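Local coordinates for protein coclaurine N-methyltransferase (Coptis japonica, PDB 6GKV) that transfers a methyl group from S-adenosyl-L-methionine to the ring nitrogen of coclaurine, a tetrahydroisoquinoline, in plant alkaloid biosynthesis, at residues A[227-233]-A[258-264]; A[114-119]-A[345-349]; A[81-87]-A[291-295]; A[278-282]-A[338-344]; A[138-143]-A[170-175]. Residue numbers count along the deposited sequence, not the author numbering.

Interaction 1 of 5, residues A[227-233]-A[258-264]; sequences HICHKTF and IPSASFF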
# COMPACT_ATOMS: atom_id res chain seq x y z
N HIS A 227 7.14 11.96 4.30
CA HIS A 227 8.40 11.37 3.90
C HIS A 227 8.49 11.38 2.40
O HIS A 227 7.49 11.20 1.72
CB HIS A 227 8.53 9.94 4.39
CG HIS A 227 7.47 9.02 3.89
ND1 HIS A 227 7.65 8.21 2.79
CD2 HIS A 227 6.21 8.77 4.34
CE1 HIS A 227 6.56 7.49 2.59
NE2 HIS A 227 5.67 7.81 3.51
N ILE A 228 9.68 11.61 1.87
CA ILE A 228 9.84 11.50 0.44
C ILE A 228 9.77 10.00 0.15
O ILE A 228 9.96 9.19 1.06
CB ILE A 228 11.15 12.15 -0.03
CG1 ILE A 228 12.33 11.64 0.78
CG2 ILE A 228 11.05 13.66 0.14
CD1 ILE A 228 12.93 10.37 0.27
N CYS A 229 9.48 9.62 -1.10
CA CYS A 229 9.36 8.21 -1.43
C CYS A 229 9.59 7.96 -2.91
O CYS A 229 9.71 8.92 -3.69
CB CYS A 229 7.97 7.70 -1.05
SG CYS A 229 6.71 8.48 -2.06
N HIS A 230 9.67 6.68 -3.29
CA HIS A 230 9.36 6.33 -4.66
C HIS A 230 7.96 5.70 -4.66
O HIS A 230 7.59 4.98 -3.73
CB HIS A 230 10.37 5.37 -5.28
CG HIS A 230 10.02 5.01 -6.69
ND1 HIS A 230 9.26 3.91 -7.02
CD2 HIS A 230 10.28 5.66 -7.86
CE1 HIS A 230 9.10 3.87 -8.33
NE2 HIS A 230 9.70 4.92 -8.86
N LYS A 231 7.19 5.95 -5.71
CA LYS A 231 5.78 5.56 -5.68
C LYS A 231 5.57 4.06 -5.50
O LYS A 231 4.57 3.63 -4.93
CB LYS A 231 5.07 6.04 -6.94
CG LYS A 231 5.39 5.27 -8.22
CD LYS A 231 4.42 5.74 -9.32
CE LYS A 231 4.90 5.39 -10.72
NZ LYS A 231 4.20 6.22 -11.75
N THR A 232 6.54 3.24 -5.90
CA THR A 232 6.33 1.79 -5.89
C THR A 232 7.30 0.98 -5.03
O THR A 232 6.86 0.17 -4.21
CB THR A 232 6.42 1.28 -7.30
OG1 THR A 232 5.48 2.01 -8.09
CG2 THR A 232 6.13 -0.21 -7.37
N PHE A 233 8.60 1.17 -5.23
CA PHE A 233 9.56 0.35 -4.49
C PHE A 233 10.22 1.10 -3.35
O PHE A 233 10.03 2.31 -3.18
CB PHE A 233 10.61 -0.28 -5.44
CG PHE A 233 11.35 0.70 -6.34
CD1 PHE A 233 12.45 1.41 -5.87
CD2 PHE A 233 11.01 0.82 -7.68
CE1 PHE A 233 13.15 2.28 -6.71
CE2 PHE A 233 11.72 1.68 -8.53
CZ PHE A 233 12.78 2.41 -8.03
N ILE A 258 14.95 5.18 1.21
CA ILE A 258 13.86 5.66 0.37
C ILE A 258 12.67 4.71 0.48
O ILE A 258 12.70 3.61 -0.09
CB ILE A 258 14.27 5.78 -1.11
CG1 ILE A 258 15.57 6.57 -1.23
CG2 ILE A 258 13.14 6.42 -1.93
CD1 ILE A 258 15.45 8.01 -0.77
N PRO A 259 11.64 5.11 1.24
CA PRO A 259 10.47 4.23 1.36
C PRO A 259 9.58 4.25 0.10
O PRO A 259 9.63 5.18 -0.70
CB PRO A 259 9.71 4.79 2.59
CG PRO A 259 10.50 6.01 3.08
CD PRO A 259 11.45 6.39 1.96
N SER A 260 8.80 3.20 -0.10
CA SER A 260 7.67 3.25 -1.03
C SER A 260 6.65 4.21 -0.49
O SER A 260 6.62 4.48 0.72
CB SER A 260 7.04 1.88 -1.19
OG SER A 260 6.70 1.40 0.10
N ALA A 261 5.79 4.71 -1.36
CA ALA A 261 4.69 5.55 -0.90
C ALA A 261 3.78 4.76 0.05
O ALA A 261 3.16 5.34 0.93
CB ALA A 261 3.91 6.09 -2.08
N SER A 262 3.74 3.43 -0.11
CA SER A 262 2.91 2.54 0.72
C SER A 262 3.53 2.08 2.03
O SER A 262 2.94 1.26 2.72
CB SER A 262 2.57 1.28 -0.07
OG SER A 262 3.73 0.44 -0.12
N PHE A 263 4.71 2.58 2.35
CA PHE A 263 5.61 1.85 3.27
C PHE A 263 5.09 1.77 4.70
O PHE A 263 5.11 0.70 5.31
CB PHE A 263 7.03 2.49 3.26
CG PHE A 263 8.12 1.50 3.60
CD1 PHE A 263 8.38 0.43 2.76
CD2 PHE A 263 8.87 1.64 4.75
CE1 PHE A 263 9.39 -0.49 3.07
CE2 PHE A 263 9.89 0.71 5.08
CZ PHE A 263 10.13 -0.35 4.26
N PHE A 264 4.61 2.88 5.23
CA PHE A 264 4.23 2.92 6.62
C PHE A 264 2.84 2.38 6.83
O PHE A 264 2.40 2.21 7.96
CB PHE A 264 4.39 4.33 7.14
CG PHE A 264 5.80 4.82 7.02
CD1 PHE A 264 6.81 4.21 7.76
CD2 PHE A 264 6.14 5.84 6.15
CE1 PHE A 264 8.14 4.63 7.65
CE2 PHE A 264 7.46 6.26 6.03
CZ PHE A 264 8.46 5.65 6.78
O HOH W 1 3.96 2.12 -3.00

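Interaction 2 of 5, residues A[114-119]-A[345-349]; sequences LYCERA and SHVLF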
# COMPACT_ATOMS: atom_id res chain seq x y z
N LEU A 114 -0.61 23.54 4.45
CA LEU A 114 -1.13 22.23 4.11
C LEU A 114 -0.93 21.20 5.25
O LEU A 114 -1.76 20.32 5.45
CB LEU A 114 -0.49 21.73 2.80
CG LEU A 114 -1.00 20.41 2.24
CD1 LEU A 114 -2.53 20.36 2.15
CD2 LEU A 114 -0.34 20.09 0.90
N TYR A 115 0.17 21.32 5.98
CA TYR A 115 0.43 20.46 7.13
C TYR A 115 -0.63 20.67 8.21
O TYR A 115 -1.12 19.72 8.81
CB TYR A 115 1.80 20.73 7.74
CG TYR A 115 2.99 20.37 6.89
CD1 TYR A 115 2.93 19.34 5.98
CD2 TYR A 115 4.20 21.06 7.04
CE1 TYR A 115 4.05 18.98 5.25
CE2 TYR A 115 5.31 20.74 6.29
CZ TYR A 115 5.23 19.70 5.37
OH TYR A 115 6.33 19.38 4.61
N CYS A 116 -0.97 21.93 8.45
CA CYS A 116 -1.94 22.28 9.48
C CYS A 116 -3.32 21.81 9.11
O CYS A 116 -4.09 21.41 9.97
CB CYS A 116 -1.96 23.79 9.72
SG CYS A 116 -0.36 24.44 10.15
N GLU A 117 -3.61 21.88 7.82
CA GLU A 117 -4.86 21.39 7.27
C GLU A 117 -4.96 19.89 7.47
O GLU A 117 -5.91 19.39 8.07
CB GLU A 117 -4.96 21.77 5.79
CG GLU A 117 -6.23 21.40 5.06
CD GLU A 117 -6.21 21.93 3.62
OE1 GLU A 117 -5.57 22.98 3.38
OE2 GLU A 117 -6.82 21.29 2.73
N ARG A 118 -3.94 19.17 6.99
CA ARG A 118 -4.01 17.71 6.96
C ARG A 118 -3.83 17.07 8.35
O ARG A 118 -4.34 15.98 8.62
CB ARG A 118 -2.98 17.17 5.96
CG ARG A 118 -3.33 17.55 4.52
CD ARG A 118 -2.54 16.75 3.50
NE ARG A 118 -3.10 16.94 2.17
CZ ARG A 118 -2.50 16.59 1.03
NH1 ARG A 118 -1.29 16.04 1.05
NH2 ARG A 118 -3.11 16.80 -0.12
N ALA A 119 -3.11 17.76 9.23
CA ALA A 119 -2.98 17.29 10.60
C ALA A 119 -4.12 17.84 11.47
O ALA A 119 -4.28 17.44 12.62
CB ALA A 119 -1.63 17.68 11.18
N SER A 345 5.05 11.67 0.22
CA SER A 345 3.90 10.98 0.81
C SER A 345 3.49 11.59 2.14
O SER A 345 4.33 11.81 3.03
CB SER A 345 4.23 9.51 1.01
OG SER A 345 3.21 8.82 1.72
N HIS A 346 2.19 11.86 2.28
CA HIS A 346 1.61 12.30 3.56
C HIS A 346 0.69 11.24 4.18
O HIS A 346 -0.30 10.81 3.57
CB HIS A 346 0.83 13.60 3.39
CG HIS A 346 1.69 14.80 3.10
ND1 HIS A 346 1.18 16.03 2.77
CD2 HIS A 346 3.04 14.94 3.10
CE1 HIS A 346 2.16 16.89 2.58
NE2 HIS A 346 3.30 16.25 2.78
N VAL A 347 1.00 10.86 5.42
CA VAL A 347 0.18 9.91 6.15
C VAL A 347 -0.37 10.50 7.45
O VAL A 347 0.39 11.06 8.26
CB VAL A 347 0.95 8.63 6.48
CG1 VAL A 347 -0.01 7.56 6.94
CG2 VAL A 347 1.73 8.15 5.25
N LEU A 348 -1.68 10.36 7.66
CA LEU A 348 -2.29 10.78 8.92
C LEU A 348 -2.64 9.54 9.74
O LEU A 348 -3.32 8.63 9.25
CB LEU A 348 -3.52 11.66 8.68
CG LEU A 348 -4.19 12.28 9.92
CD1 LEU A 348 -3.24 13.21 10.66
CD2 LEU A 348 -5.49 13.00 9.57
N PHE A 349 -2.13 9.47 10.96
CA PHE A 349 -2.36 8.34 11.86
C PHE A 349 -3.16 8.77 13.09
O PHE A 349 -2.96 9.87 13.60
CB PHE A 349 -1.05 7.74 12.38
CG PHE A 349 -0.13 7.18 11.33
CD1 PHE A 349 -0.27 5.88 10.88
CD2 PHE A 349 0.95 7.95 10.85
CE1 PHE A 349 0.62 5.35 9.94
CE2 PHE A 349 1.85 7.43 9.92
CZ PHE A 349 1.70 6.13 9.47

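Interaction 3 of 5, residues A[81-87]-A[291-295]; sequences FLKIMNG and WLKRL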
# COMPACT_ATOMS: atom_id res chain seq x y z
N PHE A 81 24.27 30.49 6.49
CA PHE A 81 24.23 29.84 5.19
C PHE A 81 22.80 29.46 4.82
O PHE A 81 22.41 29.55 3.66
CB PHE A 81 25.11 28.59 5.16
CG PHE A 81 24.98 27.80 3.88
CD1 PHE A 81 25.26 28.39 2.65
CD2 PHE A 81 24.57 26.48 3.90
CE1 PHE A 81 25.13 27.68 1.46
CE2 PHE A 81 24.45 25.76 2.73
CZ PHE A 81 24.73 26.36 1.50
N LEU A 82 22.02 29.02 5.80
CA LEU A 82 20.67 28.55 5.52
C LEU A 82 19.74 29.71 5.12
O LEU A 82 18.90 29.54 4.25
CB LEU A 82 20.12 27.76 6.73
CG LEU A 82 20.88 26.43 6.91
CD1 LEU A 82 20.43 25.68 8.15
CD2 LEU A 82 20.75 25.51 5.67
N LYS A 83 19.93 30.89 5.71
CA LYS A 83 19.06 32.02 5.37
C LYS A 83 19.28 32.49 3.93
O LYS A 83 18.41 33.14 3.35
CB LYS A 83 19.25 33.20 6.33
CG LYS A 83 19.78 32.83 7.71
CD LYS A 83 19.65 33.99 8.69
CE LYS A 83 18.19 34.20 9.10
NZ LYS A 83 18.06 34.83 10.46
N ILE A 84 20.44 32.16 3.37
CA ILE A 84 20.72 32.49 1.98
C ILE A 84 20.14 31.42 1.04
O ILE A 84 19.45 31.74 0.06
CB ILE A 84 22.22 32.65 1.77
CG1 ILE A 84 22.75 33.83 2.60
CG2 ILE A 84 22.54 32.89 0.32
CD1 ILE A 84 24.25 33.90 2.66
N MET A 85 20.42 30.16 1.34
CA MET A 85 19.95 29.09 0.47
C MET A 85 18.45 28.84 0.64
O MET A 85 17.74 28.71 -0.35
CB MET A 85 20.72 27.80 0.71
CG MET A 85 20.45 26.76 -0.36
SD MET A 85 21.37 25.22 -0.19
CE MET A 85 20.37 24.34 1.02
N ASN A 86 17.98 28.76 1.89
CA ASN A 86 16.55 28.53 2.16
C ASN A 86 15.79 29.84 2.06
O ASN A 86 16.39 30.92 2.02
CB ASN A 86 16.33 27.90 3.54
CG ASN A 86 16.96 26.52 3.69
OD1 ASN A 86 17.60 26.00 2.75
ND2 ASN A 86 16.81 25.92 4.87
N GLY A 87 14.46 29.75 2.01
CA GLY A 87 13.59 30.92 2.01
C GLY A 87 13.41 31.50 3.41
O GLY A 87 14.19 31.18 4.31
N TRP A 291 16.58 26.72 -4.35
CA TRP A 291 17.72 26.73 -3.46
C TRP A 291 19.01 26.94 -4.26
O TRP A 291 19.87 27.76 -3.89
CB TRP A 291 17.79 25.41 -2.68
CG TRP A 291 16.78 25.25 -1.59
CD1 TRP A 291 16.04 26.23 -1.01
CD2 TRP A 291 16.40 24.02 -0.94
NE1 TRP A 291 15.22 25.70 -0.03
CE2 TRP A 291 15.42 24.34 0.02
CE3 TRP A 291 16.79 22.68 -1.09
CZ2 TRP A 291 14.84 23.38 0.84
CZ3 TRP A 291 16.20 21.72 -0.27
CH2 TRP A 291 15.24 22.07 0.69
N LEU A 292 19.14 26.19 -5.35
CA LEU A 292 20.31 26.27 -6.21
C LEU A 292 20.47 27.66 -6.82
O LEU A 292 21.57 28.21 -6.82
CB LEU A 292 20.22 25.21 -7.30
CG LEU A 292 21.29 25.25 -8.39
CD1 LEU A 292 22.67 24.99 -7.80
CD2 LEU A 292 20.95 24.25 -9.52
N LYS A 293 19.39 28.25 -7.32
CA LYS A 293 19.42 29.63 -7.82
C LYS A 293 19.95 30.58 -6.76
O LYS A 293 20.65 31.53 -7.06
CB LYS A 293 18.04 30.12 -8.26
CG LYS A 293 17.55 29.66 -9.63
CD LYS A 293 16.08 30.10 -9.83
CE LYS A 293 15.42 29.38 -11.00
NZ LYS A 293 13.92 29.54 -11.01
N ARG A 294 19.58 30.32 -5.51
CA ARG A 294 19.96 31.20 -4.42
C ARG A 294 21.43 31.08 -4.07
O ARG A 294 22.04 32.06 -3.66
CB ARG A 294 19.10 30.94 -3.19
CG ARG A 294 17.72 31.52 -3.35
CD ARG A 294 16.76 31.11 -2.24
NE ARG A 294 15.51 31.83 -2.41
CZ ARG A 294 15.10 32.81 -1.61
NH1 ARG A 294 15.83 33.16 -0.55
NH2 ARG A 294 13.95 33.41 -1.86
N LEU A 295 21.99 29.89 -4.21
CA LEU A 295 23.43 29.72 -4.06
C LEU A 295 24.17 30.61 -5.04
O LEU A 295 24.73 31.64 -4.66
CB LEU A 295 23.82 28.25 -4.25
CG LEU A 295 23.39 27.29 -3.15
CD1 LEU A 295 23.96 25.90 -3.38
CD2 LEU A 295 23.82 27.85 -1.82
O HOH W 2 13.44 26.53 1.61

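Interaction 4 of 5, residues A[278-282]-A[338-344]; sequences TLSGK and NGEEWMA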
# COMPACT_ATOMS: atom_id res chain seq x y z
N THR A 278 -0.45 11.42 -1.63
CA THR A 278 0.87 11.72 -2.14
C THR A 278 0.82 13.07 -2.84
O THR A 278 -0.23 13.73 -2.88
CB THR A 278 1.42 10.68 -3.11
OG1 THR A 278 0.64 10.68 -4.32
CG2 THR A 278 1.47 9.29 -2.46
N LEU A 279 1.96 13.45 -3.40
CA LEU A 279 2.21 14.81 -3.87
C LEU A 279 3.32 14.74 -4.93
O LEU A 279 4.35 14.10 -4.71
CB LEU A 279 2.58 15.65 -2.66
CG LEU A 279 2.98 17.11 -2.56
CD1 LEU A 279 2.22 17.73 -1.41
CD2 LEU A 279 4.45 17.16 -2.26
N SER A 280 3.12 15.35 -6.09
CA SER A 280 4.09 15.22 -7.20
C SER A 280 5.53 15.60 -6.85
O SER A 280 5.78 16.62 -6.19
CB SER A 280 3.69 16.06 -8.40
OG SER A 280 4.81 16.17 -9.27
N GLY A 281 6.47 14.81 -7.34
CA GLY A 281 7.89 15.13 -7.20
C GLY A 281 8.34 16.47 -7.79
O GLY A 281 9.48 16.91 -7.58
N LYS A 282 7.44 17.13 -8.51
CA LYS A 282 7.73 18.43 -9.11
C LYS A 282 7.89 19.51 -8.04
O LYS A 282 8.56 20.52 -8.25
CB LYS A 282 6.62 18.84 -10.09
CG LYS A 282 6.78 18.24 -11.47
CD LYS A 282 6.15 19.15 -12.54
CE LYS A 282 4.66 19.34 -12.28
NZ LYS A 282 3.79 19.14 -13.48
N ASN A 338 8.57 13.79 -15.15
CA ASN A 338 7.53 14.74 -14.76
C ASN A 338 7.07 14.57 -13.30
O ASN A 338 5.96 14.93 -12.97
CB ASN A 338 6.33 14.62 -15.71
CG ASN A 338 5.40 15.83 -15.65
OD1 ASN A 338 5.82 16.92 -15.30
ND2 ASN A 338 4.13 15.61 -15.98
N GLY A 339 7.94 14.06 -12.43
CA GLY A 339 7.64 14.01 -11.00
C GLY A 339 6.77 12.85 -10.52
O GLY A 339 6.26 12.86 -9.39
N GLU A 340 6.62 11.84 -11.38
CA GLU A 340 5.75 10.71 -11.14
C GLU A 340 6.54 9.45 -10.84
O GLU A 340 6.08 8.34 -11.08
CB GLU A 340 4.82 10.50 -12.36
CG GLU A 340 3.74 11.57 -12.45
CD GLU A 340 2.75 11.47 -11.27
OE1 GLU A 340 2.38 10.33 -10.91
OE2 GLU A 340 2.36 12.51 -10.69
N GLU A 341 7.76 9.63 -10.33
CA GLU A 341 8.57 8.51 -9.87
C GLU A 341 8.91 8.68 -8.38
O GLU A 341 8.37 7.99 -7.52
CB GLU A 341 9.85 8.39 -10.70
CG GLU A 341 9.62 8.07 -12.17
CD GLU A 341 9.05 6.68 -12.39
OE1 GLU A 341 9.05 5.87 -11.45
OE2 GLU A 341 8.62 6.37 -13.52
N TRP A 342 9.85 9.58 -8.10
CA TRP A 342 10.20 9.92 -6.73
C TRP A 342 9.36 11.12 -6.33
O TRP A 342 9.18 12.05 -7.12
CB TRP A 342 11.70 10.22 -6.61
CG TRP A 342 12.57 8.98 -6.73
CD1 TRP A 342 12.81 8.06 -5.76
CD2 TRP A 342 13.27 8.53 -7.91
NE1 TRP A 342 13.63 7.07 -6.24
CE2 TRP A 342 13.93 7.33 -7.54
CE3 TRP A 342 13.43 9.04 -9.19
CZ2 TRP A 342 14.73 6.63 -8.45
CZ3 TRP A 342 14.24 8.33 -10.09
CH2 TRP A 342 14.88 7.14 -9.71
N MET A 343 8.83 11.08 -5.10
CA MET A 343 7.85 12.06 -4.69
C MET A 343 7.68 12.11 -3.18
O MET A 343 8.46 11.51 -2.43
CB MET A 343 6.50 11.76 -5.36
CG MET A 343 6.06 10.29 -5.23
SD MET A 343 4.51 9.90 -6.09
CE MET A 343 5.07 9.59 -7.76
N ALA A 344 6.63 12.81 -2.75
CA ALA A 344 6.32 12.99 -1.34
C ALA A 344 5.01 12.34 -0.92
O ALA A 344 3.98 12.44 -1.61
CB ALA A 344 6.30 14.47 -1.00

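Interaction 5 of 5, residues A[138-143]-A[170-175]; sequences TLHVAQ and RNLLNV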
# COMPACT_ATOMS: atom_id res chain seq x y z
N THR A 138 7.37 24.80 13.52
CA THR A 138 7.17 25.21 14.90
C THR A 138 6.73 26.67 14.97
O THR A 138 5.69 26.98 15.54
CB THR A 138 8.44 25.01 15.75
OG1 THR A 138 8.63 23.62 15.99
CG2 THR A 138 8.32 25.73 17.08
N LEU A 139 7.52 27.55 14.37
CA LEU A 139 7.26 28.98 14.43
C LEU A 139 5.94 29.35 13.75
O LEU A 139 5.22 30.25 14.20
CB LEU A 139 8.42 29.75 13.78
CG LEU A 139 9.76 29.35 14.39
CD1 LEU A 139 10.96 30.10 13.76
CD2 LEU A 139 9.69 29.57 15.91
N HIS A 140 5.63 28.64 12.68
CA HIS A 140 4.44 28.93 11.88
C HIS A 140 3.18 28.55 12.64
O HIS A 140 2.23 29.34 12.73
CB HIS A 140 4.52 28.18 10.55
CG HIS A 140 3.33 28.39 9.66
ND1 HIS A 140 2.22 27.57 9.69
CD2 HIS A 140 3.09 29.31 8.70
CE1 HIS A 140 1.34 27.98 8.80
NE2 HIS A 140 1.84 29.04 8.18
N VAL A 141 3.16 27.34 13.19
CA VAL A 141 2.04 26.89 14.00
C VAL A 141 1.94 27.74 15.27
O VAL A 141 0.84 28.13 15.66
CB VAL A 141 2.18 25.39 14.37
CG1 VAL A 141 1.16 24.97 15.42
CG2 VAL A 141 2.05 24.52 13.13
N ALA A 142 3.09 28.03 15.88
CA ALA A 142 3.10 28.85 17.09
C ALA A 142 2.44 30.17 16.80
O ALA A 142 1.65 30.66 17.61
CB ALA A 142 4.52 29.07 17.59
N GLN A 143 2.74 30.74 15.63
CA GLN A 143 2.38 32.13 15.42
C GLN A 143 0.91 32.38 15.45
O GLN A 143 0.45 33.01 16.40
CB GLN A 143 3.03 32.67 14.13
CG GLN A 143 4.19 33.51 14.57
CD GLN A 143 4.93 34.23 13.49
OE1 GLN A 143 5.99 33.77 13.06
NE2 GLN A 143 4.42 35.38 13.08
N ARG A 170 10.22 37.11 17.71
CA ARG A 170 8.91 37.31 17.07
C ARG A 170 7.80 37.38 18.12
O ARG A 170 6.61 37.35 17.80
CB ARG A 170 8.60 36.20 16.06
CG ARG A 170 9.45 36.22 14.80
CD ARG A 170 8.98 35.16 13.80
NE ARG A 170 10.08 34.64 12.99
CZ ARG A 170 10.01 33.54 12.25
NH1 ARG A 170 8.89 32.84 12.22
NH2 ARG A 170 11.06 33.13 11.55
N ASN A 171 8.22 37.48 19.38
CA ASN A 171 7.32 37.63 20.52
C ASN A 171 6.33 36.47 20.62
O ASN A 171 5.13 36.66 20.46
CB ASN A 171 6.58 38.96 20.44
CG ASN A 171 5.91 39.33 21.74
OD1 ASN A 171 5.98 38.60 22.73
ND2 ASN A 171 5.26 40.49 21.76
N LEU A 172 6.86 35.28 20.87
CA LEU A 172 6.04 34.07 20.95
C LEU A 172 6.17 33.36 22.30
O LEU A 172 7.27 32.95 22.69
CB LEU A 172 6.38 33.10 19.81
CG LEU A 172 5.94 33.45 18.38
CD1 LEU A 172 6.50 32.45 17.38
CD2 LEU A 172 4.44 33.50 18.26
N LEU A 173 5.04 33.21 22.99
CA LEU A 173 4.97 32.36 24.17
C LEU A 173 5.28 30.92 23.79
O LEU A 173 6.27 30.34 24.23
CB LEU A 173 3.58 32.44 24.83
CG LEU A 173 3.23 31.69 26.13
CD1 LEU A 173 2.03 32.33 26.82
CD2 LEU A 173 2.95 30.20 25.94
N ASN A 174 4.42 30.39 22.93
CA ASN A 174 4.20 28.96 22.76
C ASN A 174 5.43 28.09 22.64
O ASN A 174 5.46 26.97 23.17
CB ASN A 174 3.34 28.74 21.53
CG ASN A 174 2.40 29.88 21.28
OD1 ASN A 174 2.35 30.43 20.18
ND2 ASN A 174 1.63 30.25 22.31
N VAL A 175 6.43 28.59 21.93
CA VAL A 175 7.53 27.73 21.51
C VAL A 175 8.39 27.27 22.67
O VAL A 175 8.85 28.07 23.48
CB VAL A 175 8.44 28.41 20.50
CG1 VAL A 175 9.51 27.44 20.04
CG2 VAL A 175 7.63 28.92 19.33

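Interaction 1 of 5, residues A[227-233]-A[258-264]
The imidazole of H227 presents one face to the edge of the F264 ring: a T-shaped pair with centroids 4.6 Å apart, planes at 85°, and H227 CD2 3.3 Å from F264 CE2. The H227 ring is also held by its own strand, ND1 donating to I228 O at 3.0 Å. Beyond it the backbones meet at the end of strand 221-230, part of the central sheet of the Rossmann-like methyltransferase domain. H230 N donates to P259 O (3.0 Å) and A261 N to H230 O (3.0 Å), a single bridge between H230 and S260. A type I turn from S260 to F263, closed by F263 N to S260 O at 3.1 Å, brings F264 round to the H227 ring. Water 1 donates to K231 O (2.5 Å) and accepts from S262 N (3.2 Å). Apolar contacts fill in, C229 SG on A261 CB at 3.7 Å and I228 CD1 on I258 CD1 at 3.6 Å; I258 itself lines the N-methylheliamine pocket.

Interaction 2 of 5, residues A[114-119]-A[345-349]
Helix 104-118 packs here on one face of the mixed central sheet of the Rossmann-like methyltransferase fold, across strand 342-350, which runs antiparallel to both of its neighbours. The short axes of 114-118 and 345-349 approach to 10.4 Å and cross at -34°, so large side chains have to span the gap. From the strand those are H346 and L348, two residues apart and hence on the same face, both pointing toward the helix.

The polar part centres on H346. R118 NH1 donates to H346 ND1 at 3.0 Å, which makes ND1 an acceptor, while H346 NE2 is hydrogen-bonded to E226. Y115 OH bonds to the same carboxylate and also to K91, so tyrosine and histidine are joined through E226 as well as by direct packing. The guanidinium of R118 makes a cation-pi contact with W277 of the adjoining strand.

The rings also pack. Those of Y115 and H346 lie obliquely, centroids 5.7 Å apart and planes at 58°, with Y115 CE1 3.8 Å from H346 NE2; L114 CD2 reaches the edge of the imidazole, 4.4 Å from H346 CE1.

L348 of the strand packs closely on the backbone of R118 and A119: L348 CD1 is 4.1 Å from A119 CA, and L348 CD2 sits 3.3 Å from R118 O.

Interaction 3 of 5, residues A[81-87]-A[291-295]
Close to the active site, where the bound N-methylheliamine lies about 6 Å from the W291 side chain and S-adenosyl-L-homocysteine about 7 Å from that of N86, helix 79-85 ends against helix 281-297. The short axes of 81-85 and 291-295 pass 9.2 Å apart at 113°, and the CA atoms of M85 and W291 are 5.1 Å apart.

M85 lies at the centre of the contact. Its CG lies 3.8 Å from W291 CB and 3.8 Å from L295 CD2, and its sulfur makes an oblique Met-aromatic contact, with SD 5.4 Å from the centroid of the W291 five-membered ring. F81, one turn earlier, extends the apolar patch with CE1 3.5 Å from L295 CD2; W323 of helix 313-335 touches F81, M85 and L295.

N86 is the first residue to leave helical geometry, and its OD1 lies over one face of the W291 ring, 3.7 Å from W291 NE1. That indole nitrogen donates instead to water 2 at 2.6 Å, and the same water accepts a weak bond from G87 N at 3.4 Å. R294 lies along the helix end, with CB 3.4 Å from I84 O and CD 3.2 Å from M85 O.

Direct contact is thus largely van der Waals packing, in a helix-helix crossing set beside the substrate and cofactor sites of a class I-type methyltransferase fold.

Interaction 4 of 5, residues A[278-282]-A[338-344]
Strands 272-279 and 342-350 are antiparallel neighbours at one side of the central methyltransferase sheet, and they meet here as 272-279 gives way to helix 281-297. L279 and A344 form a hydrogen-bonded pair: A344 N donates to L279 O at 3.3 Å, nearly straight at 170°, and the reciprocal L279 N and A344 O lie 2.9 Å apart. Their side chains share a face, L279 CD2 resting 3.5 Å from A344 CB. S280 is the N-cap of the helix, its OG accepting from K282 N at 2.9 Å. G281 N instead finds a partner across the contact, donating to G339 O at 2.8 Å. Glycine suits both positions: an ideal CB on G281 would fall 2.1 Å from W342 O, and the positive-phi backbone of G339 by itself calls for glycine. E340 is satisfied by T43 and Y44 of the second subunit, and W342 NE1 by Y235. Next to the N-cap, G281 CA makes a CA-H...O contact with W342 O at 3.3 Å.

Interaction 5 of 5, residues A[138-143]-A[170-175]
A142 is the small residue of helix 136-143 at this surface, and two larger side chains settle over its methyl group: L172 CD1 lies 3.9 Å from A142 CB and V175 CG2 3.6 Å from it. V175 also fits against the preceding turn of the helix, where V175 CG1 lies 3.6 Å from T138 CG2 and V175 CG2 4.0 Å from L139 CD2. L172 fills the space toward the helix end, its CD2 3.7 Å from Q143 CG. The loop begins in the Schellman motif that ends helix 157-168, with N171 as the C-prime residue at positive phi, and leads into strand 176-179; it packs the helix-to-strand connection of one beta-alpha-beta unit of the Rossmann-like fold on helix 136-143. R170 lays one guanidinium face over L139, and R170 NH1 donates to Q143 OE1 at 3.2 Å while NH2 pairs with E166. An apolar centre bordered by this polar edge suggests that the loop is held mainly by buried aliphatic surface, with one cross-segment hydrogen bond finishing its outer margin.

From the N terminus, 81-87 comes first and pairs with 291-295, so interaction 3 closes a loop of about two hundred residues. Next, 114-119 opens interaction 2, which closes only at 345-349, near the C terminus; interactions 2 and 3 therefore cross. Interaction 5 closes early, within both spans, and touches interaction 2 where C116 packs on V141. Interaction 1 follows, also within both. Interaction 4 opens at 278-282, before interaction 3 closes, and so crosses it while lying inside interaction 2. Interactions 1, 2 and 4 meet on the central sheet through strand 342-350 and its neighbours; interaction 3 ties helices, and interaction 5 a helix to a loop.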